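Structural protein VP1 (Trichodysplasia spinulosa-associated polyomavirus, PDB 4U60) forms pentameric capsomers of the viral coat and binds sialylated glycans such as the GM1 oligosaccharide through pockets on its surface loops. Local coordinates at residues S46-V51 against D259-G264; F123-M128 against G251-K256; D58-G63 against T151-N156. All coordinates share one frame; numbering follows the deposited sequence.

Contact 1: residues S46-V51 against D259-G264; sequences SEKVTV and DMQYRG. With SIA (N-acetyl-alpha-neuraminic acid), chain G.
The sialic-acid pocket of this jelly-roll coat protein begins in the loop segment 46-51, where Ser46, Lys48 and Val49 dock on strand 260-264. Ser46 grips Tyr262 twice: its N donates to Tyr262 O, and its OG accepts from Tyr262 N at 2.9 Å. Ser46 OG sits between its own backbone N and carbonyl carbon (chi1 73°), from where it also donates to Glu47 O and lies in plane at the edge of the Tyr262 ring, 3.6 Å from Tyr262 CD2. Gln261 turns its amide to the same residue, NE2 reaching Ser46 O at 2.9 Å almost on the line of the carbonyl, with that oxygen close to the amide plane. Val49 N meets Met260 O at 2.8 Å in a nearly straight bond (176°), while a water joins Val49 O to Met260 N. The extended Lys48 chain crosses Asp259, CE lying 3.4 Å from Asp259 OD2; NZ stays beyond salt-bridge distance. Val108 of a neighbouring subunit packs on both Val49 and Tyr262. Past this docked part, Thr50 OG1 accepts from N5 of the sialic acid at 2.8 Å, Val51 N donates to its O9, and Val51 O takes a bond from O7. Arg114 of that neighbouring subunit adds a side-chain bond to the sugar. Three bonds to strand backbone and one from the Gln261 amide thus hold the loop just before its sugar-binding residues.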
loop_
_atom_site.group_PDB
_atom_site.type_symbol
_atom_site.label_atom_id
_atom_site.label_comp_id
_atom_site.label_asym_id
_atom_site.label_seq_id
_atom_site.Cartn_x
_atom_site.Cartn_y
_atom_site.Cartn_z
ATOM N N SER C 46 -26.983 -9.309 -5.831
ATOM C CA SER C 46 -27.761 -10.246 -5.028
ATOM C C SER C 46 -29.140 -9.658 -4.734
ATOM O O SER C 46 -29.419 -8.461 -4.956
ATOM C CB SER C 46 -27.051 -10.538 -3.714
ATOM O OG SER C 46 -27.126 -9.430 -2.845
ATOM N N GLU C 47 -30.031 -10.517 -4.240
ATOM C CA GLU C 47 -31.214 -10.062 -3.556
ATOM C C GLU C 47 -30.774 -9.370 -2.266
ATOM O O GLU C 47 -29.604 -9.516 -1.830
ATOM C CB GLU C 47 -32.134 -11.238 -3.234
ATOM C CG GLU C 47 -32.636 -11.969 -4.470
ATOM C CD GLU C 47 -33.499 -11.116 -5.373
ATOM O OE1 GLU C 47 -34.277 -10.271 -4.874
ATOM O OE2 GLU C 47 -33.480 -11.347 -6.596
ATOM N N LYS C 48 -31.697 -8.643 -1.646
ATOM C CA LYS C 48 -31.395 -7.964 -0.375
ATOM C C LYS C 48 -30.820 -8.916 0.665
ATOM O O LYS C 48 -31.366 -10.002 0.916
ATOM C CB LYS C 48 -32.638 -7.275 0.188
ATOM C CG LYS C 48 -33.054 -6.060 -0.617
ATOM C CD LYS C 48 -34.385 -5.495 -0.180
ATOM C CE LYS C 48 -34.907 -4.501 -1.211
ATOM N NZ LYS C 48 -36.248 -4.015 -0.869
ATOM N N VAL C 49 -29.736 -8.495 1.303
ATOM C CA VAL C 49 -29.148 -9.246 2.392
ATOM C C VAL C 49 -30.061 -9.233 3.618
ATOM O O VAL C 49 -30.660 -8.208 3.959
ATOM C CB VAL C 49 -27.750 -8.662 2.732
ATOM C CG1 VAL C 49 -27.188 -9.281 3.992
ATOM C CG2 VAL C 49 -26.799 -8.872 1.560
ATOM N N THR C 50 -30.200 -10.411 4.245
ATOM C CA THR C 50 -30.938 -10.530 5.498
ATOM C C THR C 50 -29.978 -11.080 6.531
ATOM O O THR C 50 -28.885 -11.565 6.190
ATOM C CB THR C 50 -32.207 -11.426 5.384
ATOM O OG1 THR C 50 -31.808 -12.798 5.217
ATOM C CG2 THR C 50 -33.089 -10.994 4.222
ATOM N N VAL C 51 -30.366 -10.984 7.799
ATOM C CA VAL C 51 -29.466 -11.320 8.904
ATOM C C VAL C 51 -30.156 -12.255 9.880
ATOM O O VAL C 51 -31.297 -12.009 10.336
ATOM C CB VAL C 51 -28.986 -10.021 9.594
ATOM C CG1 VAL C 51 -28.184 -10.322 10.846
ATOM C CG2 VAL C 51 -28.195 -9.191 8.599
ATOM N N ASP C 259 -31.223 -1.098 3.183
ATOM C CA ASP C 259 -31.142 -2.443 2.593
ATOM C C ASP C 259 -29.972 -2.549 1.611
ATOM O O ASP C 259 -29.733 -1.626 0.827
ATOM C CB ASP C 259 -32.449 -2.789 1.874
ATOM C CG ASP C 259 -32.916 -1.686 0.947
ATOM O OD1 ASP C 259 -33.347 -0.609 1.439
ATOM O OD2 ASP C 259 -32.850 -1.891 -0.289
ATOM N N MET C 260 -29.241 -3.657 1.664
ATOM C CA MET C 260 -28.004 -3.783 0.895
ATOM C C MET C 260 -28.003 -5.020 0.013
ATOM O O MET C 260 -28.559 -6.073 0.380
ATOM C CB MET C 260 -26.792 -3.775 1.829
ATOM C CG MET C 260 -26.594 -2.422 2.502
ATOM S SD MET C 260 -25.422 -2.339 3.877
ATOM C CE MET C 260 -23.885 -2.604 3.002
ATOM N N GLN C 261 -27.340 -4.899 -1.132
ATOM C CA GLN C 261 -27.194 -5.978 -2.113
ATOM C C GLN C 261 -25.745 -6.067 -2.565
ATOM O O GLN C 261 -25.125 -5.038 -2.854
ATOM C CB GLN C 261 -28.030 -5.663 -3.347
ATOM C CG GLN C 261 -29.525 -5.647 -3.130
ATOM C CD GLN C 261 -30.213 -5.027 -4.317
ATOM O OE1 GLN C 261 -30.378 -3.798 -4.384
ATOM N NE2 GLN C 261 -30.597 -5.857 -5.282
ATOM N N TYR C 262 -25.209 -7.278 -2.675
ATOM C CA TYR C 262 -23.923 -7.471 -3.317
ATOM C C TYR C 262 -23.967 -6.992 -4.753
ATOM O O TYR C 262 -24.975 -7.143 -5.421
ATOM C CB TYR C 262 -23.547 -8.943 -3.391
ATOM C CG TYR C 262 -23.091 -9.605 -2.138
ATOM C CD1 TYR C 262 -21.769 -9.551 -1.759
ATOM C CD2 TYR C 262 -23.981 -10.292 -1.324
ATOM C CE1 TYR C 262 -21.315 -10.203 -0.622
ATOM C CE2 TYR C 262 -23.549 -10.919 -0.169
ATOM C CZ TYR C 262 -22.213 -10.888 0.176
ATOM O OH TYR C 262 -21.729 -11.524 1.290
ATOM N N ARG C 263 -22.865 -6.416 -5.212
ATOM C CA ARG C 263 -22.655 -6.074 -6.616
ATOM C C ARG C 263 -21.407 -6.772 -7.145
ATOM O O ARG C 263 -20.351 -6.715 -6.497
ATOM C CB ARG C 263 -22.483 -4.574 -6.772
ATOM C CG ARG C 263 -22.124 -4.085 -8.168
ATOM C CD ARG C 263 -23.086 -4.604 -9.236
ATOM N NE ARG C 263 -23.010 -3.844 -10.474
ATOM C CZ ARG C 263 -23.496 -4.253 -11.641
ATOM N NH1 ARG C 263 -24.046 -5.449 -11.743
ATOM N NH2 ARG C 263 -23.375 -3.496 -12.721
ATOM N N GLY C 264 -21.550 -7.421 -8.311
ATOM C CA GLY C 264 -20.475 -8.131 -8.965
ATOM C C GLY C 264 -20.239 -7.606 -10.355
ATOM O O GLY C 264 -21.128 -6.970 -10.930
HETATM C C1 SIA G . -36.955 -13.359 5.683
HETATM C C2 SIA G . -36.884 -14.145 6.986
HETATM C C3 SIA G . -36.352 -15.558 6.721
HETATM C C4 SIA G . -34.836 -15.642 6.496
HETATM C C5 SIA G . -34.060 -14.816 7.512
HETATM C C6 SIA G . -34.657 -13.411 7.607
HETATM C C7 SIA G . -33.982 -12.490 8.622
HETATM C C8 SIA G . -34.718 -11.148 8.768
HETATM C C9 SIA G . -33.843 -10.011 9.324
HETATM C C10 SIA G . -31.679 -15.440 7.716
HETATM C C11 SIA G . -30.259 -15.190 7.255
HETATM N N5 SIA G . -32.638 -14.695 7.157
HETATM O O1A SIA G . -37.292 -13.951 4.623
HETATM O O1B SIA G . -36.704 -12.126 5.665
HETATM O O4 SIA G . -34.502 -17.051 6.585
HETATM O O6 SIA G . -36.056 -13.509 7.959
HETATM O O7 SIA G . -33.875 -13.133 9.885
HETATM O O8 SIA G . -35.205 -10.734 7.501
HETATM O O9 SIA G . -32.949 -9.499 8.307
HETATM O O10 SIA G . -31.925 -16.314 8.530
HETATM O O HOH W 1 -29.619 -5.554 3.866
#

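Contact 2: residues F123-M128 against G251-K256; sequences FPVEGM and GFLVGK
Glu126 and Phe252 form a single antiparallel, hydrogen-bonded bridge that joins the loop ahead of strand 129-136 to strand 241-254 of the jelly roll. Two backbone bonds make it: Phe252 N gives to Glu126 O at 2.8 Å, and Glu126 N returns a longer bond of 3.2 Å to Phe252 O. Beyond the bridge, one water replaces direct pairing, donating to Phe123 O and accepting from Val254 N.

Apolar contacts flank the backbone bonds. The two methyls of Val125 spread along the strand: Val125 CG1, anti to the backbone N (chi1 166°), rests 3.7 Å from Gly251 C, and CG2 meets Leu253 CD1. The Phe123 ring approaches Val254 obliquely through CD2, which is 4.0 Å from Val254 CB. At the other end Met128 CB touches CE2 of the Phe252 ring, whose edge also faces Glu126 O. Gly127 and Gly251 adopt backbone angles that other residues reach only with strain, and Gly251, with no side chain, lets Glu126 and Val125 come close.

Two neighbouring subunits help bury the contact. Glu126 OE2 accepts from Gln211 NE2 of one neighbouring subunit, whereas Tyr116 of another neighbouring subunit packs on Phe123 and Val254. Within the chain, the Phe252 ring meets that of Tyr262 with planes about 45° apart.

Two CA-H...O contacts lie beside the bridge: Val125 CA approaches Phe252 O at 3.3 Å, and Gly251 CA approaches Met128 O, also at 3.3 Å.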
loop_
_atom_site.group_PDB
_atom_site.type_symbol
_atom_site.label_atom_id
_atom_site.label_comp_id
_atom_site.label_asym_id
_atom_site.label_seq_id
_atom_site.Cartn_x
_atom_site.Cartn_y
_atom_site.Cartn_z
ATOM N N PHE C 123 -24.523 7.061 -1.996
ATOM C CA PHE C 123 -23.391 6.200 -1.641
ATOM C C PHE C 123 -22.993 5.406 -2.870
ATOM O O PHE C 123 -23.843 4.759 -3.486
ATOM C CB PHE C 123 -23.788 5.210 -0.564
ATOM C CG PHE C 123 -23.983 5.789 0.806
ATOM C CD1 PHE C 123 -23.929 7.147 1.095
ATOM C CD2 PHE C 123 -24.268 4.909 1.837
ATOM C CE1 PHE C 123 -24.156 7.605 2.397
ATOM C CE2 PHE C 123 -24.494 5.358 3.119
ATOM C CZ PHE C 123 -24.431 6.701 3.405
ATOM N N PRO C 124 -21.711 5.399 -3.224
ATOM C CA PRO C 124 -21.290 4.508 -4.289
ATOM C C PRO C 124 -21.280 3.056 -3.799
ATOM O O PRO C 124 -21.393 2.784 -2.571
ATOM C CB PRO C 124 -19.889 4.996 -4.613
ATOM C CG PRO C 124 -19.390 5.475 -3.308
ATOM C CD PRO C 124 -20.580 6.111 -2.624
ATOM N N VAL C 125 -21.195 2.132 -4.746
ATOM C CA VAL C 125 -21.051 0.729 -4.375
ATOM C C VAL C 125 -19.723 0.606 -3.648
ATOM O O VAL C 125 -18.688 1.035 -4.158
ATOM C CB VAL C 125 -21.074 -0.177 -5.612
ATOM C CG1 VAL C 125 -20.599 -1.579 -5.277
ATOM C CG2 VAL C 125 -22.463 -0.214 -6.222
ATOM N N GLU C 126 -19.752 0.053 -2.445
ATOM C CA GLU C 126 -18.590 0.108 -1.563
ATOM C C GLU C 126 -18.660 -1.018 -0.528
ATOM O O GLU C 126 -19.724 -1.610 -0.308
ATOM C CB GLU C 126 -18.477 1.488 -0.907
ATOM C CG GLU C 126 -19.643 1.812 0.017
ATOM C CD GLU C 126 -19.645 3.213 0.564
ATOM O OE1 GLU C 126 -18.790 4.033 0.181
ATOM O OE2 GLU C 126 -20.493 3.487 1.438
ATOM N N GLY C 127 -17.523 -1.294 0.108
ATOM C CA GLY C 127 -17.406 -2.352 1.082
ATOM C C GLY C 127 -16.612 -3.538 0.570
ATOM O O GLY C 127 -15.700 -3.428 -0.251
ATOM N N MET C 128 -16.996 -4.700 1.064
ATOM C CA MET C 128 -16.273 -5.926 0.816
ATOM C C MET C 128 -15.948 -6.159 -0.665
ATOM O O MET C 128 -16.839 -6.071 -1.519
ATOM C CB MET C 128 -17.152 -7.082 1.301
ATOM C CG MET C 128 -16.473 -8.404 1.191
ATOM S SD MET C 128 -17.655 -9.762 1.298
ATOM C CE MET C 128 -18.323 -9.495 2.913
ATOM N N GLY C 251 -18.483 -4.750 -3.922
ATOM C CA GLY C 251 -19.062 -4.054 -2.786
ATOM C C GLY C 251 -20.559 -4.282 -2.685
ATOM O O GLY C 251 -21.119 -5.232 -3.276
ATOM N N PHE C 252 -21.197 -3.394 -1.941
ATOM C CA PHE C 252 -22.657 -3.389 -1.732
ATOM C C PHE C 252 -23.267 -2.098 -2.234
ATOM O O PHE C 252 -22.722 -1.003 -2.049
ATOM C CB PHE C 252 -22.981 -3.546 -0.245
ATOM C CG PHE C 252 -22.573 -4.877 0.312
ATOM C CD1 PHE C 252 -23.372 -5.990 0.142
ATOM C CD2 PHE C 252 -21.369 -5.028 0.984
ATOM C CE1 PHE C 252 -22.995 -7.223 0.637
ATOM C CE2 PHE C 252 -20.978 -6.270 1.466
ATOM C CZ PHE C 252 -21.800 -7.361 1.291
ATOM N N LEU C 253 -24.454 -2.229 -2.823
ATOM C CA LEU C 253 -25.324 -1.112 -3.107
ATOM C C LEU C 253 -26.216 -0.889 -1.895
ATOM O O LEU C 253 -26.828 -1.832 -1.404
ATOM C CB LEU C 253 -26.187 -1.424 -4.314
ATOM C CG LEU C 253 -27.103 -0.296 -4.782
ATOM C CD1 LEU C 253 -26.323 0.749 -5.547
ATOM C CD2 LEU C 253 -28.227 -0.859 -5.639
ATOM N N VAL C 254 -26.233 0.323 -1.386
ATOM C CA VAL C 254 -26.996 0.668 -0.186
ATOM C C VAL C 254 -28.256 1.414 -0.573
ATOM O O VAL C 254 -28.220 2.588 -0.937
ATOM C CB VAL C 254 -26.154 1.528 0.798
ATOM C CG1 VAL C 254 -26.932 1.806 2.073
ATOM C CG2 VAL C 254 -24.800 0.861 1.076
ATOM N N GLY C 255 -29.393 0.736 -0.456
ATOM C CA GLY C 255 -30.658 1.346 -0.770
ATOM C C GLY C 255 -31.066 2.434 0.189
ATOM O O GLY C 255 -30.509 2.594 1.267
ATOM N N LYS C 256 -32.085 3.170 -0.212
ATOM C CA LYS C 256 -32.589 4.308 0.535
ATOM C C LYS C 256 -32.816 4.022 2.008
ATOM O O LYS C 256 -32.468 4.830 2.865
ATOM C CB LYS C 256 -33.923 4.741 -0.061
ATOM C CG LYS C 256 -33.829 5.259 -1.482
ATOM C CD LYS C 256 -33.859 6.759 -1.500
ATOM C CE LYS C 256 -33.612 7.291 -2.895
ATOM N NZ LYS C 256 -33.431 8.754 -2.774
HETATM O O HOH W 2 -24.238 2.160 -2.461
#

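Contact 3: residues D58-G63 against T151-N156; sequences DKPTSG and TDYSAN. With SIA (N-acetyl-alpha-neuraminic acid), chain G.
Asp58 and Thr151 start the contact between two surface loops of the jelly-roll coat protein, the first of which lines the sialic-acid pocket. Asp58 O accepts from Asp152 N at 2.9 Å, the one direct hydrogen bond between the segments. A water donates to both Asp58 OD2 and Thr151 OG1; these side chains are also held by Asn148, while Asp58 OD1 is bonded to His109 of a neighbouring subunit.

Lys59 turns its backbone to the sugar, N donating to O10 of the sialic acid and O accepting from O4 at 2.6 Å. Its extended side chain, with CG anti to the backbone N (chi1 -173°), runs beside Asp152, Lys59 CD lying 3.5 Å from Asp152 OD2. The charged ends stay beyond salt-bridge distance, and a water accepting from Lys59 NZ and donating to Asp152 OD2 links them instead. Asp152 OD1 is engaged within its own loop, taking the N-H of Ser154 in an Asx turn and the Ser154 hydroxyl on its syn side.

Pro60 lays CD 3.3 Å from Asp152 O and crosses Thr151 at about a right angle, meeting its CG2. That same methyl covers one face of the Tyr153 ring, offset toward the rim. Pro60 O is 3.4 Å from Ala155 CB, and a water joins Pro60 O, Asp152 O and Ala155 N at the type I turn from Tyr153 to Asn156.

Thr61 points away from the second loop, CG2 approaching the sialic acid O1A and OG1 bonded to Glu64. Ser62 OG then packs against Asn156 CB. Asn156 OD1 is bonded to Lys158 N, and at Gly63 a final water accepts from Gly63 N and, at 2.8 Å, from Asn156 ND2.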
loop_
_atom_site.group_PDB
_atom_site.type_symbol
_atom_site.label_atom_id
_atom_site.label_comp_id
_atom_site.label_asym_id
_atom_site.label_seq_id
_atom_site.Cartn_x
_atom_site.Cartn_y
_atom_site.Cartn_z
ATOM N N ASP C 58 -30.038 -19.558 10.877
ATOM C CA ASP C 58 -29.293 -18.837 9.856
ATOM C C ASP C 58 -29.624 -19.475 8.515
ATOM O O ASP C 58 -29.032 -20.476 8.128
ATOM C CB ASP C 58 -27.805 -18.890 10.194
ATOM C CG ASP C 58 -26.953 -18.013 9.321
ATOM O OD1 ASP C 58 -27.423 -17.451 8.307
ATOM O OD2 ASP C 58 -25.747 -17.900 9.661
ATOM N N LYS C 59 -30.624 -18.908 7.855
ATOM C CA LYS C 59 -31.186 -19.454 6.631
ATOM C C LYS C 59 -31.250 -18.336 5.594
ATOM O O LYS C 59 -32.229 -17.590 5.532
ATOM C CB LYS C 59 -32.569 -20.017 6.912
ATOM C CG LYS C 59 -33.171 -20.760 5.744
ATOM C CD LYS C 59 -34.494 -21.369 6.143
ATOM C CE LYS C 59 -35.148 -22.034 4.939
ATOM N NZ LYS C 59 -36.394 -22.751 5.298
ATOM N N PRO C 60 -30.194 -18.203 4.794
ATOM C CA PRO C 60 -30.233 -17.131 3.800
ATOM C C PRO C 60 -31.393 -17.261 2.845
ATOM O O PRO C 60 -31.797 -18.372 2.485
ATOM C CB PRO C 60 -28.885 -17.267 3.058
ATOM C CG PRO C 60 -28.346 -18.606 3.455
ATOM C CD PRO C 60 -28.905 -18.926 4.788
ATOM N N THR C 61 -31.968 -16.125 2.458
ATOM C CA THR C 61 -33.047 -16.139 1.499
ATOM C C THR C 61 -32.507 -16.569 0.138
ATOM O O THR C 61 -31.292 -16.484 -0.152
ATOM C CB THR C 61 -33.704 -14.757 1.380
ATOM O OG1 THR C 61 -32.728 -13.784 0.993
ATOM C CG2 THR C 61 -34.327 -14.347 2.719
ATOM N N SER C 62 -33.422 -17.029 -0.704
ATOM C CA SER C 62 -33.054 -17.406 -2.051
ATOM C C SER C 62 -32.538 -16.196 -2.810
ATOM O O SER C 62 -33.201 -15.156 -2.871
ATOM C CB SER C 62 -34.240 -17.999 -2.802
ATOM O OG SER C 62 -33.799 -18.511 -4.050
ATOM N N GLY C 63 -31.338 -16.333 -3.356
ATOM C CA GLY C 63 -30.751 -15.283 -4.173
ATOM C C GLY C 63 -29.926 -14.246 -3.456
ATOM O O GLY C 63 -29.457 -13.314 -4.097
ATOM N N THR C 151 -25.459 -23.188 8.966
ATOM C CA THR C 151 -26.152 -22.476 7.884
ATOM C C THR C 151 -27.058 -23.428 7.094
ATOM O O THR C 151 -26.615 -24.493 6.666
ATOM C CB THR C 151 -25.178 -21.804 6.911
ATOM O OG1 THR C 151 -24.169 -21.097 7.647
ATOM C CG2 THR C 151 -25.917 -20.822 6.014
ATOM N N ASP C 152 -28.303 -22.997 6.908
ATOM C CA ASP C 152 -29.357 -23.784 6.274
ATOM C C ASP C 152 -29.593 -23.181 4.892
ATOM O O ASP C 152 -30.082 -22.062 4.778
ATOM C CB ASP C 152 -30.608 -23.676 7.150
ATOM C CG ASP C 152 -31.844 -24.332 6.552
ATOM O OD1 ASP C 152 -31.818 -24.884 5.438
ATOM O OD2 ASP C 152 -32.887 -24.234 7.229
ATOM N N TYR C 153 -29.216 -23.923 3.857
ATOM C CA TYR C 153 -29.315 -23.480 2.465
ATOM C C TYR C 153 -30.605 -23.924 1.776
ATOM O O TYR C 153 -30.753 -23.762 0.547
ATOM C CB TYR C 153 -28.098 -23.998 1.674
ATOM C CG TYR C 153 -26.799 -23.418 2.181
ATOM C CD1 TYR C 153 -26.441 -22.105 1.893
ATOM C CD2 TYR C 153 -25.933 -24.163 2.968
ATOM C CE1 TYR C 153 -25.260 -21.558 2.369
ATOM C CE2 TYR C 153 -24.736 -23.633 3.436
ATOM C CZ TYR C 153 -24.404 -22.314 3.148
ATOM O OH TYR C 153 -23.223 -21.768 3.624
ATOM N N SER C 154 -31.569 -24.433 2.544
ATOM C CA SER C 154 -32.768 -25.031 1.940
ATOM C C SER C 154 -33.780 -24.057 1.315
ATOM O O SER C 154 -34.751 -24.516 0.695
ATOM C CB SER C 154 -33.465 -25.946 2.940
ATOM O OG SER C 154 -34.045 -25.218 3.992
ATOM N N ALA C 155 -33.588 -22.746 1.458
ATOM C CA ALA C 155 -34.438 -21.810 0.720
ATOM C C ALA C 155 -34.151 -21.866 -0.794
ATOM O O ALA C 155 -34.942 -21.373 -1.597
ATOM C CB ALA C 155 -34.262 -20.395 1.255
ATOM N N ASN C 156 -33.013 -22.441 -1.181
ATOM C CA ASN C 156 -32.631 -22.530 -2.590
ATOM C C ASN C 156 -32.015 -23.887 -2.877
ATOM O O ASN C 156 -30.821 -24.088 -2.673
ATOM C CB ASN C 156 -31.675 -21.391 -3.006
ATOM C CG ASN C 156 -31.359 -21.407 -4.496
ATOM O OD1 ASN C 156 -31.855 -22.270 -5.246
ATOM N ND2 ASN C 156 -30.540 -20.461 -4.939
HETATM C C1 SIA G . -36.955 -13.359 5.683
HETATM C C2 SIA G . -36.884 -14.145 6.986
HETATM C C3 SIA G . -36.352 -15.558 6.721
HETATM C C4 SIA G . -34.836 -15.642 6.496
HETATM C C5 SIA G . -34.060 -14.816 7.512
HETATM C C6 SIA G . -34.657 -13.411 7.607
HETATM C C7 SIA G . -33.982 -12.490 8.622
HETATM C C8 SIA G . -34.718 -11.148 8.768
HETATM C C9 SIA G . -33.843 -10.011 9.324
HETATM C C10 SIA G . -31.679 -15.440 7.716
HETATM C C11 SIA G . -30.259 -15.190 7.255
HETATM N N5 SIA G . -32.638 -14.695 7.157
HETATM O O1A SIA G . -37.292 -13.951 4.623
HETATM O O1B SIA G . -36.704 -12.126 5.665
HETATM O O4 SIA G . -34.502 -17.051 6.585
HETATM O O6 SIA G . -36.056 -13.509 7.959
HETATM O O7 SIA G . -33.875 -13.133 9.885
HETATM O O8 SIA G . -35.205 -10.734 7.501
HETATM O O9 SIA G . -32.949 -9.499 8.307
HETATM O O10 SIA G . -31.925 -16.314 8.530
HETATM O O HOH W 3 -23.821 -18.382 7.816
HETATM O O HOH W 4 -35.348 -25.032 6.895
HETATM O O HOH W 5 -31.479 -21.022 2.640
HETATM O O HOH W 6 -35.532 -20.543 -4.917
HETATM O O HOH W 7 -29.610 -18.615 -2.983
#

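From the N terminus, the chain leaves strand 12-29 and enters a long loop that supplies both 46-51 and 58-63. Segment 46-51 waits for the start of strand 260-279, so contact 1 closes the widest loop and encloses the other two. Contact 3 is the first to close, when 58-63 meets the loop after strand 141-144. Contact 2 opens at 123-128, inside the span of contact 3, but closes at strand 241-254, so these two cross. Contacts 1 and 2 meet through the neighbouring strands 241-254 and 260-279, whereas Glu47 N to Gly63 O, a probable hydrogen bond of 2.9 Å, connects contacts 1 and 3, which both touch the same sialic acid.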